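Side-chain contacts in endoglucanase (Clostridium thermocellum, PDB 2YIK), which probably hydrolyses internal beta-1,4-glucosidic bonds in cellulose as a family 9 glycoside hydrolase: residues A131-W136 with Y501-V506; Y282-A287 with W314-N319; L387-S392 with Y492-V497. One frame throughout, in Å; residues are numbered along the deposited sequence.

Contact 1 of 3, residues A131-W136 with Y501-V506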
# COMPACT_ATOMS: atom_id res chain seq x y z
N ALA A 131 -1.16 2.28 -1.62
CA ALA A 131 -1.45 2.82 -2.94
C ALA A 131 -0.65 2.12 -4.04
O ALA A 131 -1.20 1.78 -5.09
CB ALA A 131 -1.16 4.32 -2.96
N SER A 132 0.63 1.91 -3.81
CA SER A 132 1.46 1.27 -4.83
C SER A 132 1.19 -0.23 -4.90
O SER A 132 1.19 -0.81 -5.98
CB SER A 132 2.94 1.52 -4.54
OG SER A 132 3.32 0.90 -3.33
N THR A 133 0.96 -0.86 -3.76
CA THR A 133 0.74 -2.30 -3.76
C THR A 133 -0.62 -2.67 -4.38
O THR A 133 -0.72 -3.65 -5.11
CB THR A 133 0.93 -2.88 -2.35
OG1 THR A 133 2.27 -2.59 -1.91
CG2 THR A 133 0.74 -4.39 -2.34
N VAL A 134 -1.65 -1.88 -4.10
CA VAL A 134 -2.95 -2.14 -4.71
C VAL A 134 -2.80 -1.85 -6.21
O VAL A 134 -3.34 -2.56 -7.06
CB VAL A 134 -4.06 -1.24 -4.12
CG1 VAL A 134 -5.34 -1.41 -4.93
CG2 VAL A 134 -4.31 -1.61 -2.65
N GLY A 135 -2.04 -0.80 -6.53
CA GLY A 135 -1.81 -0.44 -7.93
C GLY A 135 -1.03 -1.53 -8.66
O GLY A 135 -1.27 -1.80 -9.84
N TRP A 136 -0.07 -2.12 -7.94
CA TRP A 136 0.81 -3.21 -8.38
C TRP A 136 -0.09 -4.39 -8.75
O TRP A 136 0.03 -4.96 -9.84
CB TRP A 136 1.74 -3.46 -7.16
CG TRP A 136 2.62 -4.71 -6.86
CD1 TRP A 136 3.04 -5.06 -5.59
CD2 TRP A 136 3.29 -5.62 -7.75
NE1 TRP A 136 3.91 -6.10 -5.63
CE2 TRP A 136 4.08 -6.48 -6.93
CE3 TRP A 136 3.29 -5.80 -9.13
CZ2 TRP A 136 4.87 -7.49 -7.46
CZ3 TRP A 136 4.08 -6.81 -9.64
CH2 TRP A 136 4.86 -7.64 -8.81
N TYR A 501 -2.61 -3.64 5.40
CA TYR A 501 -3.06 -5.02 5.60
C TYR A 501 -3.84 -5.55 4.41
O TYR A 501 -3.67 -6.69 4.00
CB TYR A 501 -3.95 -5.12 6.84
CG TYR A 501 -3.24 -5.27 8.16
CD1 TYR A 501 -1.96 -4.73 8.36
CD2 TYR A 501 -3.88 -5.86 9.25
CE1 TYR A 501 -1.35 -4.77 9.62
CE2 TYR A 501 -3.29 -5.90 10.50
CZ TYR A 501 -2.03 -5.36 10.68
OH TYR A 501 -1.49 -5.37 11.95
N ASN A 502 -4.71 -4.70 3.86
CA ASN A 502 -5.55 -5.08 2.73
C ASN A 502 -4.89 -4.92 1.36
O ASN A 502 -5.36 -5.47 0.37
CB ASN A 502 -6.87 -4.29 2.75
CG ASN A 502 -8.00 -5.06 3.42
OD1 ASN A 502 -9.04 -5.33 2.81
ND2 ASN A 502 -7.81 -5.41 4.68
N ALA A 503 -3.79 -4.17 1.31
CA ALA A 503 -3.09 -3.89 0.06
C ALA A 503 -2.74 -5.08 -0.85
O ALA A 503 -3.22 -5.15 -1.98
CB ALA A 503 -1.85 -3.07 0.35
N ALA A 504 -1.91 -6.00 -0.37
CA ALA A 504 -1.53 -7.14 -1.20
C ALA A 504 -2.69 -8.13 -1.29
O ALA A 504 -2.80 -8.88 -2.26
CB ALA A 504 -0.28 -7.84 -0.63
N PHE A 505 -3.55 -8.12 -0.28
CA PHE A 505 -4.71 -9.00 -0.22
C PHE A 505 -5.61 -8.80 -1.45
O PHE A 505 -6.13 -9.77 -2.00
CB PHE A 505 -5.47 -8.74 1.09
CG PHE A 505 -6.82 -9.40 1.18
CD1 PHE A 505 -6.99 -10.76 0.89
CD2 PHE A 505 -7.93 -8.67 1.61
CE1 PHE A 505 -8.24 -11.37 1.01
CE2 PHE A 505 -9.19 -9.27 1.73
CZ PHE A 505 -9.35 -10.62 1.43
N VAL A 506 -5.77 -7.56 -1.89
CA VAL A 506 -6.60 -7.29 -3.05
C VAL A 506 -6.03 -8.01 -4.26
O VAL A 506 -6.73 -8.76 -4.95
CB VAL A 506 -6.68 -5.78 -3.35
CG1 VAL A 506 -7.45 -5.54 -4.66
CG2 VAL A 506 -7.35 -5.06 -2.20
O HOH W 1 -2.36 -5.82 -4.61

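Contact 2 of 3, residues Y282-A287 with W314-N319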
# COMPACT_ATOMS: atom_id res chain seq x y z
N TYR A 282 13.44 3.60 -2.83
CA TYR A 282 14.12 4.32 -3.90
C TYR A 282 14.20 3.42 -5.14
O TYR A 282 13.84 3.84 -6.24
CB TYR A 282 15.52 4.73 -3.44
CG TYR A 282 16.24 5.69 -4.36
CD1 TYR A 282 15.94 7.06 -4.35
CD2 TYR A 282 17.20 5.23 -5.25
CE1 TYR A 282 16.60 7.94 -5.21
CE2 TYR A 282 17.86 6.10 -6.12
CZ TYR A 282 17.55 7.46 -6.10
OH TYR A 282 18.19 8.31 -6.97
N CYS A 283 14.65 2.18 -4.95
CA CYS A 283 14.78 1.23 -6.05
C CYS A 283 13.43 0.83 -6.64
O CYS A 283 13.30 0.65 -7.84
CB CYS A 283 15.55 -0.01 -5.59
SG CYS A 283 17.30 0.33 -5.26
N TRP A 284 12.43 0.71 -5.76
CA TRP A 284 11.05 0.38 -6.13
C TRP A 284 10.52 1.46 -7.09
O TRP A 284 9.97 1.15 -8.15
CB TRP A 284 10.23 0.30 -4.83
CG TRP A 284 8.72 0.20 -4.88
CD1 TRP A 284 7.85 1.07 -4.29
CD2 TRP A 284 7.92 -0.90 -5.34
NE1 TRP A 284 6.57 0.58 -4.33
CE2 TRP A 284 6.58 -0.63 -4.97
CE3 TRP A 284 8.20 -2.09 -6.02
CZ2 TRP A 284 5.53 -1.50 -5.26
CZ3 TRP A 284 7.15 -2.97 -6.31
CH2 TRP A 284 5.83 -2.66 -5.92
N ALA A 285 10.70 2.73 -6.72
CA ALA A 285 10.26 3.85 -7.56
C ALA A 285 11.04 3.86 -8.88
O ALA A 285 10.47 4.02 -9.96
CB ALA A 285 10.46 5.16 -6.83
N ALA A 286 12.36 3.68 -8.78
CA ALA A 286 13.23 3.68 -9.95
C ALA A 286 12.82 2.60 -10.95
O ALA A 286 12.76 2.85 -12.15
CB ALA A 286 14.69 3.49 -9.53
N ALA A 287 12.56 1.40 -10.44
CA ALA A 287 12.16 0.29 -11.31
C ALA A 287 10.86 0.62 -12.04
O ALA A 287 10.75 0.38 -13.23
CB ALA A 287 11.99 -0.99 -10.49
N TRP A 314 12.83 -11.12 4.01
CA TRP A 314 11.56 -10.71 4.59
C TRP A 314 10.46 -10.95 3.53
O TRP A 314 10.64 -11.82 2.66
CB TRP A 314 11.71 -9.21 4.95
CG TRP A 314 10.89 -8.80 6.12
CD1 TRP A 314 9.91 -7.84 6.14
CD2 TRP A 314 10.93 -9.35 7.45
NE1 TRP A 314 9.34 -7.76 7.39
CE2 TRP A 314 9.95 -8.67 8.21
CE3 TRP A 314 11.70 -10.34 8.06
CZ2 TRP A 314 9.71 -8.97 9.55
CZ3 TRP A 314 11.47 -10.64 9.41
CH2 TRP A 314 10.48 -9.95 10.13
N ILE A 315 9.34 -10.21 3.56
CA ILE A 315 8.38 -10.29 2.47
C ILE A 315 7.91 -8.84 2.15
O ILE A 315 8.29 -7.90 2.86
CB ILE A 315 7.23 -11.43 2.66
CG1 ILE A 315 6.41 -11.52 1.37
CG2 ILE A 315 6.46 -11.25 3.92
CD1 ILE A 315 6.53 -12.93 0.83
N HIS A 316 7.19 -8.63 1.06
CA HIS A 316 6.78 -7.29 0.69
C HIS A 316 5.90 -6.66 1.79
O HIS A 316 4.91 -7.26 2.19
CB HIS A 316 6.05 -7.39 -0.66
CG HIS A 316 5.72 -6.08 -1.29
ND1 HIS A 316 6.63 -5.31 -1.98
CD2 HIS A 316 4.52 -5.42 -1.41
CE1 HIS A 316 6.04 -4.25 -2.49
NE2 HIS A 316 4.76 -4.31 -2.16
N CYS A 317 6.24 -5.47 2.29
CA CYS A 317 5.44 -4.80 3.33
C CYS A 317 5.81 -3.32 3.40
O CYS A 317 6.83 -2.91 2.85
CB CYS A 317 5.66 -5.45 4.70
SG CYS A 317 7.36 -5.37 5.28
N TRP A 318 5.01 -2.51 4.10
CA TRP A 318 5.29 -1.08 4.17
C TRP A 318 6.72 -0.73 4.59
O TRP A 318 7.25 0.29 4.16
CB TRP A 318 4.30 -0.36 5.10
CG TRP A 318 4.42 -0.68 6.57
CD1 TRP A 318 3.64 -1.54 7.28
CD2 TRP A 318 5.38 -0.13 7.50
NE1 TRP A 318 4.06 -1.57 8.59
CE2 TRP A 318 5.12 -0.75 8.75
CE3 TRP A 318 6.44 0.76 7.37
CZ2 TRP A 318 5.87 -0.42 9.89
CZ3 TRP A 318 7.18 1.08 8.52
CH2 TRP A 318 6.91 0.46 9.75
N ASN A 319 7.35 -1.57 5.40
CA ASN A 319 8.71 -1.28 5.86
C ASN A 319 9.80 -2.00 5.06
O ASN A 319 10.98 -1.96 5.42
CB ASN A 319 8.83 -1.62 7.35
CG ASN A 319 10.05 -0.98 8.00
OD1 ASN A 319 10.42 0.15 7.68
ND2 ASN A 319 10.67 -1.70 8.93

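Contact 3 of 3, residues L387-S392 with Y492-V497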
# COMPACT_ATOMS: atom_id res chain seq x y z
N LEU A 387 4.78 -15.49 9.83
CA LEU A 387 6.09 -14.84 10.00
C LEU A 387 6.22 -14.42 11.47
O LEU A 387 7.15 -14.82 12.17
CB LEU A 387 6.24 -13.62 9.09
CG LEU A 387 7.55 -12.82 9.21
CD1 LEU A 387 8.75 -13.74 9.08
CD2 LEU A 387 7.58 -11.75 8.14
N ASN A 388 5.29 -13.59 11.92
CA ASN A 388 5.22 -13.18 13.32
C ASN A 388 3.78 -12.76 13.63
O ASN A 388 2.94 -12.69 12.72
CB ASN A 388 6.26 -12.09 13.67
CG ASN A 388 6.09 -10.81 12.87
OD1 ASN A 388 5.04 -10.19 12.90
ND2 ASN A 388 7.16 -10.41 12.18
N GLN A 389 3.48 -12.50 14.90
CA GLN A 389 2.12 -12.16 15.31
C GLN A 389 1.50 -10.82 14.93
O GLN A 389 0.28 -10.68 14.98
CB GLN A 389 2.00 -12.31 16.82
CG GLN A 389 2.95 -11.41 17.58
CD GLN A 389 2.96 -11.70 19.07
OE1 GLN A 389 2.16 -11.14 19.83
NE2 GLN A 389 3.85 -12.58 19.50
N TRP A 390 2.32 -9.84 14.57
CA TRP A 390 1.77 -8.54 14.22
C TRP A 390 1.45 -8.47 12.73
O TRP A 390 2.32 -8.20 11.89
CB TRP A 390 2.75 -7.45 14.65
CG TRP A 390 3.08 -7.57 16.13
CD1 TRP A 390 2.33 -7.11 17.19
CD2 TRP A 390 4.21 -8.25 16.71
NE1 TRP A 390 2.93 -7.47 18.38
CE2 TRP A 390 4.08 -8.17 18.11
CE3 TRP A 390 5.31 -8.93 16.17
CZ2 TRP A 390 5.02 -8.73 18.99
CZ3 TRP A 390 6.24 -9.50 17.04
CH2 TRP A 390 6.09 -9.39 18.44
N GLY A 391 0.18 -8.73 12.41
CA GLY A 391 -0.27 -8.70 11.03
C GLY A 391 0.27 -9.87 10.24
O GLY A 391 0.88 -9.68 9.17
N SER A 392 0.07 -11.08 10.74
CA SER A 392 0.55 -12.26 10.05
C SER A 392 -0.15 -12.40 8.70
O SER A 392 0.47 -12.81 7.72
CB SER A 392 0.30 -13.52 10.89
OG SER A 392 -1.08 -13.80 11.04
N TYR A 492 -6.40 -5.29 19.74
CA TYR A 492 -5.68 -4.52 18.73
C TYR A 492 -4.54 -5.23 18.00
O TYR A 492 -3.95 -4.65 17.09
CB TYR A 492 -5.15 -3.22 19.34
CG TYR A 492 -4.19 -3.43 20.48
CD1 TYR A 492 -4.65 -3.61 21.79
CD2 TYR A 492 -2.81 -3.47 20.25
CE1 TYR A 492 -3.75 -3.84 22.85
CE2 TYR A 492 -1.91 -3.70 21.29
CZ TYR A 492 -2.38 -3.89 22.58
OH TYR A 492 -1.47 -4.12 23.59
N ILE A 493 -4.23 -6.46 18.39
CA ILE A 493 -3.17 -7.18 17.70
C ILE A 493 -3.76 -8.08 16.63
O ILE A 493 -3.49 -7.93 15.43
CB ILE A 493 -2.32 -8.04 18.66
CG1 ILE A 493 -1.51 -7.14 19.59
CG2 ILE A 493 -1.39 -8.95 17.88
CD1 ILE A 493 -0.60 -6.18 18.84
N TYR A 494 -4.61 -9.00 17.07
CA TYR A 494 -5.21 -9.95 16.16
C TYR A 494 -6.42 -9.45 15.38
O TYR A 494 -6.78 -10.04 14.37
CB TYR A 494 -5.49 -11.23 16.94
CG TYR A 494 -4.19 -11.77 17.51
CD1 TYR A 494 -3.24 -12.37 16.68
CD2 TYR A 494 -3.86 -11.58 18.86
CE1 TYR A 494 -1.99 -12.77 17.16
CE2 TYR A 494 -2.60 -11.97 19.35
CZ TYR A 494 -1.68 -12.56 18.49
OH TYR A 494 -0.43 -12.94 18.96
N ASN A 495 -7.02 -8.34 15.82
CA ASN A 495 -8.17 -7.78 15.11
C ASN A 495 -7.89 -6.41 14.49
O ASN A 495 -8.82 -5.70 14.09
CB ASN A 495 -9.41 -7.72 16.02
CG ASN A 495 -10.45 -8.77 15.65
OD1 ASN A 495 -11.55 -8.81 16.21
ND2 ASN A 495 -10.11 -9.63 14.69
N GLU A 496 -6.62 -6.06 14.42
CA GLU A 496 -6.19 -4.80 13.81
C GLU A 496 -6.51 -4.87 12.31
O GLU A 496 -6.47 -5.95 11.71
CB GLU A 496 -4.68 -4.62 14.01
CG GLU A 496 -4.00 -3.59 13.13
CD GLU A 496 -4.25 -2.16 13.56
OE1 GLU A 496 -5.27 -1.91 14.25
OE2 GLU A 496 -3.43 -1.29 13.21
N VAL A 497 -6.86 -3.73 11.73
CA VAL A 497 -7.15 -3.62 10.29
C VAL A 497 -6.39 -2.38 9.79
O VAL A 497 -6.19 -1.43 10.54
CB VAL A 497 -8.66 -3.43 10.02
CG1 VAL A 497 -9.43 -4.67 10.44
CG2 VAL A 497 -9.18 -2.20 10.75
O HOH W 2 -1.88 -10.11 13.90

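Contact 1 of 3, residues A131-W136 with Y501-V506
Close helix packing inside the (α/α)6 barrel characteristic of family 9 glycoside hydrolases sets Thr133 and Val134 of helix 124-140 against Ala503 and Ala504 of helix 499-516. Where the facing residues are alanines, two helices can come near: here the axes of the two short segments approach to 7.8 Å and run almost parallel, at 10°, and Val134 CA lies 5.1 Å from Ala503 CA. The two larger side chains reach the backbone of the opposite helix as well as its methyl groups. CG2 of Thr133 stands 3.7 Å from Ala504 N, while CG2 of Val134 lies 3.7 Å from Ala503 CA. With CG2 of Thr133 anti to its own N and OG1 beside that N (chi1 -59°), the threonine divides its labour. Its methyl enters the interface, and OG1 hydrogen-bonds to Tyr129 O one turn back and to His316 NE2. Tyr51 of helix 49-54 touches Val134 and Ala503, and Leu401 of helix 392-408 packs on Ala504. No direct hydrogen bond joins the two segments; instead a single water bridges their backbones, donating to Thr133 O and to Ala503 O at 2.8 Å each.

Contact 2 of 3, residues Y282-A287 with W314-N319
His316 and Trp284 make this contact alone, one imidazole carbon set over one indole face. CE1 of His316 lies 3.8 Å from Trp284 CH2 and nearly as close to CZ2, above the six-membered ring but shifted toward its rim. The side chains cross at about a right angle, and with the ring planes at 59° and centroids 5.2 Å apart the pair is neither a parallel stack nor a T-shape. Both residues carry CG anti to the backbone N (chi1 170° for Trp284), which extends each ring away from its main chain toward the other. That reach is needed, because the nearest backbones stay well apart, Trp284 CA lying 11.1 Å from His316 CA. Around this compact, buried point the association is loose: no hydrogen bond crosses it and just 71 Å² is covered. The solvent side lies toward the ends of the loop segment, where Trp314 is exposed and Trp318 and Asn319 are partly so. Packing continues through the interior, where Trp136 of helix 124-140 meets both rings edge-to-face. The contact joins the loop ahead of helix 322-336 to helix 279-293, whose Trp284 also touches Ala224 of helix 216-233 and Thr325 of helix 322-336.

Contact 3 of 3, residues L387-S392 with Y492-V497
Tyr494 lays its hydroxyl end across the side chain of Gln389, with OH 3.3 Å from Gln389 CB and equally far from OE1. Ring and amide planes differ by 29°, so the two flat groups are turned only modestly against each other. Gln389 places CG between its backbone N and carbonyl carbon (chi1 60°), then runs extended; the same CG lies over the centre of the Trp390 indole, 3.4 Å above its plane. The apolar touch between the loops lies alongside: CD1 of Ile493 meets the edge of the indole at Trp390 CD1, 3.5 Å away and near the ring plane, the two side chains pointing the same way. On the other segment, CG2 of Ile493 sits over the centre of the Tyr494 ring. Sequence neighbours thus pack on each other within each loop, beside the contacts between the loops. An Asx turn shapes the first loop, Asn388 OD1 accepting from Trp390 N at 3.2 Å, in the carbonyl plane and on a lone pair, though the bond is bent at the hydrogen (138°). Where the backbones face each other a water ties them, donating to Gln389 O and to Ile493 O (3.1 Å from the latter) and accepting from Gly391 N at 2.9 Å. This surface contact borders the predicted active site: His451 shares a backbone hydrogen bond with Asn495 and is touched by Glu496. Gly391 is the N-cap of helix 392-408, and Arg394 in that helix's first turn hydrogen-bonds to Trp390 O and Gly391 O, while the 492-497 loop leads into helix 499-516.

Followed from the N terminus, the chain opens contact 1 at helix 124-140 and closes it only at helix 499-516, so the other two contacts nest inside one long loop. Contact 2 closes a short excursion between helix 279-293 and the loop before helix 322-336. Contact 3, in series with it and not crossing it, joins the loops that lead into helices 392-408 and 499-516. The three also touch: contacts 1 and 2 meet where Trp136 packs on Trp284 and His316, Trp314 packs on Leu387 in the loops, and Tyr501, on helix 499-516, packs against Glu496 and Gly391. Together they connect the helical core of the barrel to the loops at its surface.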